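PDB 4LRV: DNA sulfur modification protein DndE from Escherichia coli, which takes part in DNA phosphorothioation, the sulfur modification of the DNA backbone, probably by binding DNA. Local coordinates for residues 24-27 / 28-32; 59-62 / 63-67; 75-78 / 79-83. All blocks are in the same frame, centred on the assembly; numbering follows the deposited sequence.

Contact 1 of 3, residues 24-27 / 28-32; sequences TGIT and PNIAA
Thr-27 and Asn-29 lie side by side and point the same way, joined by a hydrogen bond from Thr-27 OG1 to Asn-29 OD1 of 3.0 Å. The hydroxyl meets the amide oxygen almost head-on, with a C=O...donor angle of 172°. Thr-27 can do this because its OG1 sits between the backbone N and the carbonyl carbon (chi1 57°), which sets it beside Asn-29 OD1; the other end of the amide, Asn-29 ND2, is held by the carbonyl oxygen of Thr-65. The same hydroxyl is skirted by Ile-30, whose CD1 passes 3.4 Å from Thr-27 OG1. Ile-30 is an exposed side chain, so this flank is the loose one.

Thr-27 occupies the N-cap position of helix 28-40, and Pro-28 follows as its first residue, without an N-H to offer. The cap's carbonyl starts the helical ladder: Ala-31 N donates to Thr-27 O at 3.0 Å with an N-H...O angle of 157°, while the bond from Ile-30 N to that oxygen is weak and strongly bent.

The tight side belongs to Ile-26. Its CG2 branch reaches to the helix and rests against two methyls, 3.8 Å from Ile-30 CG2 and 3.8 Å from Ala-31 CB. Ala-31 is buried, with Leu-17 and Leu-20 of helix 11-23 touching its methyl, and Thr-65 of a second subunit packs on Ile-26. Just upstream, Thr-24 OG1 accepts from Ile-26 N at 3.1 Å, an ST turn that brings the chain out of helix 11-23.

Contact 2 of 3, residues 59-62 / 63-67; sequences LVLD and KITWL
Leu-61 lies over one face of the Trp-66 indole, the two side chains crossing at about a right angle. The main apolar touch is a CH-pi contact: Leu-61 CD1 stands 3.8 Å from the centroid of the six-membered ring of Trp-66, 20° off its normal, while Leu-61 CB covers the pyrrole end, 3.4 Å from Trp-66 NE1. With CG anti to the carbonyl carbon (chi1 -51°), Leu-61 runs out across the benzene part of the ring. The indole N-H itself goes to the carbonyl oxygen of Met-7, and Trp-94 meets the ring edge-to-face.

Among the backbone bonds, Trp-66 N donates to Asp-62 O at 3.0 Å. Asp-62, which ends strand 61-62, takes the N-cap position of the short helix 63-67; the strand pairs antiparallel with strand 6-7. The carboxylate of Asp-62 makes no capping bond; OD1 instead forms a salt bridge with Arg-38 of a third subunit.

A water joins the two sides of this turn, accepting from Asp-62 N at 2.9 Å and hydrogen-bonded to Thr-65 OG1 at 2.7 Å. Beside that bridge the Thr-65 hydroxyl also brushes aliphatic carbon, with OG1 3.5 Å from Asp-62 CB.

Contact 3 of 3, residues 75-78 / 79-83; sequences ELVL and KMLYP
The Tyr-82 ring meets Leu-78 at its edge: the carbonyl oxygen of Leu-78 lies near the ring plane, 3.6 Å from Tyr-82 CD2. The Leu-78 methyl CD2 approaches that same ring carbon, Tyr-82 CD2, at 3.8 Å, the two side chains slanting past each other. Leu-90 and Ala-93 of helix 87-103 and Arg-45 touch the tyrosine side chain, and its OH is bonded to the backbone N of Tyr-46.

Leu-78 O also accepts from Tyr-82 N at 2.9 Å, the donor standing 35° out of the carbonyl plane. Tyr-82 is the first residue to leave helical geometry, so this bent bond marks the C-terminal end of helix 71-81. One step back, Leu-81 N donates to Val-77 O far more squarely, with a C=O...donor angle of 166°.

Val-77 and Leu-81 run side by side in the same direction, Val-77 CG1 meeting Leu-81 CD1 at 3.5 Å. Val-77 CG1 is anti to its own N (chi1 172°), which turns that branch toward the C-terminal turn. Putting an alanine at Leu-81 would probably leave Val-77 CG1 without its neighbouring methyl and open a gap toward Val-40. One residue earlier along the helix, the SE of selenomethionine Met-80 comes 3.8 Å from Leu-76 CD1, the two side chains meeting at a slant.

Val-77 and Leu-81 pack on Val-40, and Leu-78 on Phe-36, all on helix 28-40, while Leu-78 also touches Trp-94 of helix 87-103. Leu-76, Val-77, Met-80 and Leu-81 face helix 71-81 of a fifth subunit, where Met-80 meets its own counterpart.

How the contacts relate
From the N terminus the three contacts come strictly in series, none nesting in or crossing another, and each closes only a local turn. Contact 1 turns the chain from helix 11-23 into helix 28-40; contact 2 leads strand 61-62 into helix 63-67; contact 3 finishes helix 71-81. Contacts 1 and 2 touch directly, through the probable hydrogen bond from Asn-29 ND2 to Thr-65 O and through Ala-32 packing on Trp-66. Contacts 2 and 3 meet more loosely, where Lys-63 NZ comes 3.7 Å from Glu-75 OE1, a long and weak charge pairing. Contacts 1 and 3 lie on opposite sides of the chain's centre, their own centres about 23 Å apart, yet helix 28-40 reaches both.

Contact 1 of 3, residues 24-27 / 28-32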
loop_
_atom_site.group_PDB
_atom_site.type_symbol
_atom_site.label_atom_id
_atom_site.label_comp_id
_atom_site.label_asym_id
_atom_site.label_seq_id
_atom_site.Cartn_x
_atom_site.Cartn_y
_atom_site.Cartn_z
ATOM N N THR A 24 -8.463 14.066 2.339
ATOM C CA THR A 24 -8.220 12.803 1.688
ATOM C C THR A 24 -7.157 12.098 2.526
ATOM O O THR A 24 -6.653 12.661 3.494
ATOM C CB THR A 24 -7.745 13.025 0.243
ATOM O OG1 THR A 24 -6.422 13.569 0.238
ATOM C CG2 THR A 24 -8.649 14.010 -0.464
ATOM N N GLY A 25 -6.804 10.870 2.206
ATOM C CA GLY A 25 -5.684 10.310 2.948
ATOM C C GLY A 25 -4.336 10.758 2.394
ATOM O O GLY A 25 -3.292 10.496 2.988
ATOM N N ILE A 26 -4.375 11.439 1.254
ATOM C CA ILE A 26 -3.196 11.613 0.404
ATOM C C ILE A 26 -2.097 12.429 1.074
ATOM O O ILE A 26 -2.303 13.579 1.456
ATOM C CB ILE A 26 -3.570 12.249 -0.942
ATOM C CG1 ILE A 26 -4.723 11.468 -1.590
ATOM C CG2 ILE A 26 -2.344 12.322 -1.845
ATOM C CD1 ILE A 26 -5.518 12.245 -2.643
ATOM N N THR A 27 -0.938 11.798 1.220
ATOM C CA THR A 27 0.231 12.398 1.855
ATOM C C THR A 27 0.837 13.468 0.958
ATOM O O THR A 27 0.815 13.333 -0.264
ATOM C CB THR A 27 1.289 11.346 2.098
ATOM O OG1 THR A 27 1.618 10.736 0.848
ATOM C CG2 THR A 27 0.766 10.290 3.034
ATOM N N PRO A 28 1.409 14.521 1.560
ATOM C CA PRO A 28 1.893 15.680 0.790
ATOM C C PRO A 28 2.806 15.312 -0.384
ATOM O O PRO A 28 2.647 15.853 -1.478
ATOM C CB PRO A 28 2.654 16.506 1.828
ATOM C CG PRO A 28 2.111 16.074 3.150
ATOM C CD PRO A 28 1.758 14.620 2.991
ATOM N N ASN A 29 3.734 14.386 -0.189
ATOM C CA ASN A 29 4.636 14.032 -1.283
ATOM C C ASN A 29 3.956 13.332 -2.475
ATOM O O ASN A 29 4.347 13.545 -3.625
ATOM C CB ASN A 29 5.867 13.260 -0.780
ATOM C CG ASN A 29 5.536 11.867 -0.280
ATOM O OD1 ASN A 29 4.419 11.591 0.164
ATOM N ND2 ASN A 29 6.523 10.975 -0.344
ATOM N N ILE A 30 2.949 12.505 -2.195
ATOM C CA ILE A 30 2.185 11.850 -3.253
ATOM C C ILE A 30 1.297 12.862 -3.967
ATOM O O ILE A 30 1.078 12.758 -5.168
ATOM C CB ILE A 30 1.317 10.675 -2.717
ATOM C CG1 ILE A 30 2.198 9.462 -2.379
ATOM C CG2 ILE A 30 0.257 10.280 -3.745
ATOM C CD1 ILE A 30 1.484 8.361 -1.585
ATOM N N ALA A 31 0.776 13.831 -3.216
ATOM C CA ALA A 31 -0.078 14.858 -3.787
ATOM C C ALA A 31 0.731 15.778 -4.692
ATOM O O ALA A 31 0.217 16.292 -5.686
ATOM C CB ALA A 31 -0.736 15.650 -2.695
ATOM N N ALA A 32 1.997 15.984 -4.343
ATOM C CA ALA A 32 2.887 16.772 -5.162
ATOM C C ALA A 32 3.093 16.101 -6.533
ATOM O O ALA A 32 3.118 16.777 -7.565
ATOM C CB ALA A 32 4.200 16.995 -4.442
#

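Contact 2 of 3, residues 59-62 / 63-67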
loop_
_atom_site.group_PDB
_atom_site.type_symbol
_atom_site.label_atom_id
_atom_site.label_comp_id
_atom_site.label_asym_id
_atom_site.label_seq_id
_atom_site.Cartn_x
_atom_site.Cartn_y
_atom_site.Cartn_z
ATOM N N LEU A 59 10.145 22.410 4.635
ATOM C CA LEU A 59 10.986 21.219 4.515
ATOM C C LEU A 59 11.775 21.145 3.222
ATOM O O LEU A 59 11.207 21.315 2.149
ATOM C CB LEU A 59 10.114 19.961 4.636
ATOM C CG LEU A 59 9.966 19.316 6.014
ATOM C CD1 LEU A 59 9.992 20.353 7.137
ATOM C CD2 LEU A 59 8.694 18.460 6.079
ATOM N N VAL A 60 13.075 20.872 3.324
ATOM C CA VAL A 60 13.871 20.524 2.140
ATOM C C VAL A 60 13.983 18.994 2.082
ATOM O O VAL A 60 14.818 18.394 2.767
ATOM C CB VAL A 60 15.294 21.146 2.176
ATOM C CG1 VAL A 60 16.029 20.849 0.886
ATOM C CG2 VAL A 60 15.249 22.643 2.415
ATOM N N LEU A 61 13.124 18.360 1.289
ATOM C CA LEU A 61 13.110 16.899 1.204
ATOM C C LEU A 61 13.917 16.398 0.028
ATOM O O LEU A 61 14.050 17.088 -0.972
ATOM C CB LEU A 61 11.680 16.374 1.089
ATOM C CG LEU A 61 10.695 16.888 2.131
ATOM C CD1 LEU A 61 9.296 16.489 1.743
ATOM C CD2 LEU A 61 11.050 16.403 3.542
ATOM N N ASP A 62 14.451 15.192 0.153
ATOM C CA ASP A 62 15.115 14.517 -0.958
ATOM C C ASP A 62 14.218 14.392 -2.176
ATOM O O ASP A 62 13.012 14.150 -2.061
ATOM C CB ASP A 62 15.557 13.112 -0.548
ATOM C CG ASP A 62 16.481 13.115 0.640
ATOM O OD1 ASP A 62 17.254 14.079 0.808
ATOM O OD2 ASP A 62 16.431 12.135 1.412
ATOM N N LYS A 63 14.819 14.541 -3.346
ATOM C CA LYS A 63 14.126 14.318 -4.607
ATOM C C LYS A 63 13.357 12.999 -4.641
ATOM O O LYS A 63 12.255 12.939 -5.179
ATOM C CB LYS A 63 15.111 14.375 -5.772
ATOM C CG LYS A 63 14.432 14.375 -7.140
ATOM C CD LYS A 63 15.386 14.822 -8.240
ATOM C CE LYS A 63 16.574 13.874 -8.388
ATOM N NZ LYS A 63 17.752 14.604 -8.904
ATOM N N ILE A 64 13.931 11.957 -4.050
ATOM C CA ILE A 64 13.323 10.633 -4.093
ATOM C C ILE A 64 12.083 10.598 -3.221
ATOM O O ILE A 64 11.087 9.957 -3.561
ATOM C CB ILE A 64 14.293 9.531 -3.657
ATOM C CG1 ILE A 64 15.689 9.801 -4.211
ATOM C CG2 ILE A 64 13.777 8.167 -4.137
ATOM C CD1 ILE A 64 16.646 8.620 -4.082
ATOM N N THR A 65 12.152 11.303 -2.101
ATOM C CA THR A 65 11.008 11.468 -1.230
ATOM C C THR A 65 9.863 12.151 -1.974
ATOM O O THR A 65 8.728 11.680 -1.926
ATOM C CB THR A 65 11.359 12.296 0.019
ATOM O OG1 THR A 65 12.552 11.783 0.618
ATOM C CG2 THR A 65 10.237 12.226 1.019
ATOM N N TRP A 66 10.166 13.259 -2.649
ATOM C CA TRP A 66 9.148 13.986 -3.390
ATOM C C TRP A 66 8.604 13.160 -4.547
ATOM O O TRP A 66 7.383 13.037 -4.704
ATOM C CB TRP A 66 9.685 15.300 -3.958
ATOM C CG TRP A 66 9.834 16.440 -2.980
ATOM C CD1 TRP A 66 10.998 17.049 -2.623
ATOM C CD2 TRP A 66 8.789 17.128 -2.278
ATOM N NE1 TRP A 66 10.751 18.056 -1.733
ATOM C CE2 TRP A 66 9.403 18.132 -1.503
ATOM C CE3 TRP A 66 7.393 16.989 -2.222
ATOM C CZ2 TRP A 66 8.675 19.001 -0.683
ATOM C CZ3 TRP A 66 6.671 17.856 -1.407
ATOM C CH2 TRP A 66 7.318 18.844 -0.644
ATOM N N LEU A 67 9.503 12.594 -5.349
ATOM C CA LEU A 67 9.101 12.024 -6.631
ATOM C C LEU A 67 8.810 10.540 -6.609
ATOM O O LEU A 67 7.906 10.094 -7.307
ATOM C CB LEU A 67 10.096 12.382 -7.755
ATOM C CG LEU A 67 10.412 13.886 -7.876
ATOM C CD1 LEU A 67 11.313 14.166 -9.070
ATOM C CD2 LEU A 67 9.126 14.734 -7.940
HETATM O O HOH W 1 13.869 13.412 2.310
#

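Contact 3 of 3, residues 75-78 / 79-83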
loop_
_atom_site.group_PDB
_atom_site.type_symbol
_atom_site.label_atom_id
_atom_site.label_comp_id
_atom_site.label_asym_id
_atom_site.label_seq_id
_atom_site.Cartn_x
_atom_site.Cartn_y
_atom_site.Cartn_z
ATOM N N GLU A 75 11.615 13.904 -14.245
ATOM C CA GLU A 75 12.811 14.528 -14.813
ATOM C C GLU A 75 12.792 14.567 -16.342
ATOM O O GLU A 75 13.378 15.465 -16.935
ATOM C CB GLU A 75 14.108 13.876 -14.299
ATOM C CG GLU A 75 14.279 13.938 -12.777
ATOM C CD GLU A 75 15.728 14.153 -12.337
ATOM O OE1 GLU A 75 16.424 13.160 -12.018
ATOM O OE2 GLU A 75 16.176 15.324 -12.308
ATOM N N LEU A 76 12.108 13.617 -16.979
ATOM C CA LEU A 76 12.054 13.575 -18.446
ATOM C C LEU A 76 11.054 14.598 -18.968
ATOM O O LEU A 76 11.294 15.278 -19.964
ATOM C CB LEU A 76 11.720 12.168 -18.953
ATOM C CG LEU A 76 11.951 11.769 -20.427
ATOM C CD1 LEU A 76 10.688 11.803 -21.228
ATOM C CD2 LEU A 76 13.054 12.552 -21.123
ATOM N N VAL A 77 9.933 14.720 -18.275
ATOM C CA VAL A 77 8.967 15.756 -18.598
ATOM C C VAL A 77 9.594 17.152 -18.457
ATOM O O VAL A 77 9.496 17.980 -19.363
ATOM C CB VAL A 77 7.714 15.634 -17.730
ATOM C CG1 VAL A 77 6.810 16.838 -17.944
ATOM C CG2 VAL A 77 6.983 14.349 -18.061
ATOM N N LEU A 78 10.255 17.395 -17.330
ATOM C CA LEU A 78 10.907 18.683 -17.093
ATOM C C LEU A 78 11.973 19.003 -18.145
ATOM O O LEU A 78 12.138 20.155 -18.556
ATOM C CB LEU A 78 11.510 18.738 -15.682
ATOM C CG LEU A 78 10.516 19.085 -14.582
ATOM C CD1 LEU A 78 11.138 18.836 -13.214
ATOM C CD2 LEU A 78 10.029 20.537 -14.712
ATOM N N LYS A 79 12.701 17.985 -18.579
ATOM C CA LYS A 79 13.751 18.208 -19.549
ATOM C C LYS A 79 13.129 18.622 -20.884
ATOM O O LYS A 79 13.603 19.558 -21.527
ATOM C CB LYS A 79 14.608 16.954 -19.692
ATOM C CG LYS A 79 15.785 17.089 -20.624
ATOM C CD LYS A 79 16.445 15.740 -20.808
ATOM C CE LYS A 79 17.924 15.876 -21.128
ATOM N NZ LYS A 79 18.659 16.573 -20.021
HETATM N N MSE A 80 12.054 17.945 -21.278
HETATM C CA MSE A 80 11.390 18.232 -22.552
HETATM C C MSE A 80 10.620 19.555 -22.553
HETATM O O MSE A 80 10.590 20.252 -23.568
HETATM C CB MSE A 80 10.463 17.086 -22.964
HETATM C CG MSE A 80 11.186 15.792 -23.229
HETATM SE SE MSE A 80 10.035 14.391 -23.964
HETATM C CE MSE A 80 9.456 15.298 -25.589
ATOM N N LEU A 81 9.984 19.890 -21.431
ATOM C CA LEU A 81 9.237 21.140 -21.348
ATOM C C LEU A 81 10.153 22.322 -21.152
ATOM O O LEU A 81 9.805 23.422 -21.567
ATOM C CB LEU A 81 8.198 21.119 -20.224
ATOM C CG LEU A 81 7.007 20.162 -20.296
ATOM C CD1 LEU A 81 6.282 20.189 -18.969
ATOM C CD2 LEU A 81 6.075 20.541 -21.415
ATOM N N TYR A 82 11.321 22.090 -20.545
ATOM C CA TYR A 82 12.225 23.172 -20.132
ATOM C C TYR A 82 13.709 22.980 -20.531
ATOM O O TYR A 82 14.614 23.077 -19.695
ATOM C CB TYR A 82 12.048 23.435 -18.625
ATOM C CG TYR A 82 10.609 23.750 -18.287
ATOM C CD1 TYR A 82 10.057 24.985 -18.621
ATOM C CD2 TYR A 82 9.783 22.802 -17.694
ATOM C CE1 TYR A 82 8.729 25.277 -18.348
ATOM C CE2 TYR A 82 8.447 23.079 -17.432
ATOM C CZ TYR A 82 7.934 24.321 -17.755
ATOM O OH TYR A 82 6.621 24.624 -17.504
ATOM N N PRO A 83 13.963 22.758 -21.832
ATOM C CA PRO A 83 15.301 22.366 -22.310
ATOM C C PRO A 83 16.403 23.376 -21.993
ATOM O O PRO A 83 17.563 22.983 -21.743
ATOM C CB PRO A 83 15.117 22.223 -23.833
ATOM C CG PRO A 83 13.867 22.984 -24.170
ATOM C CD PRO A 83 12.993 22.908 -22.936
#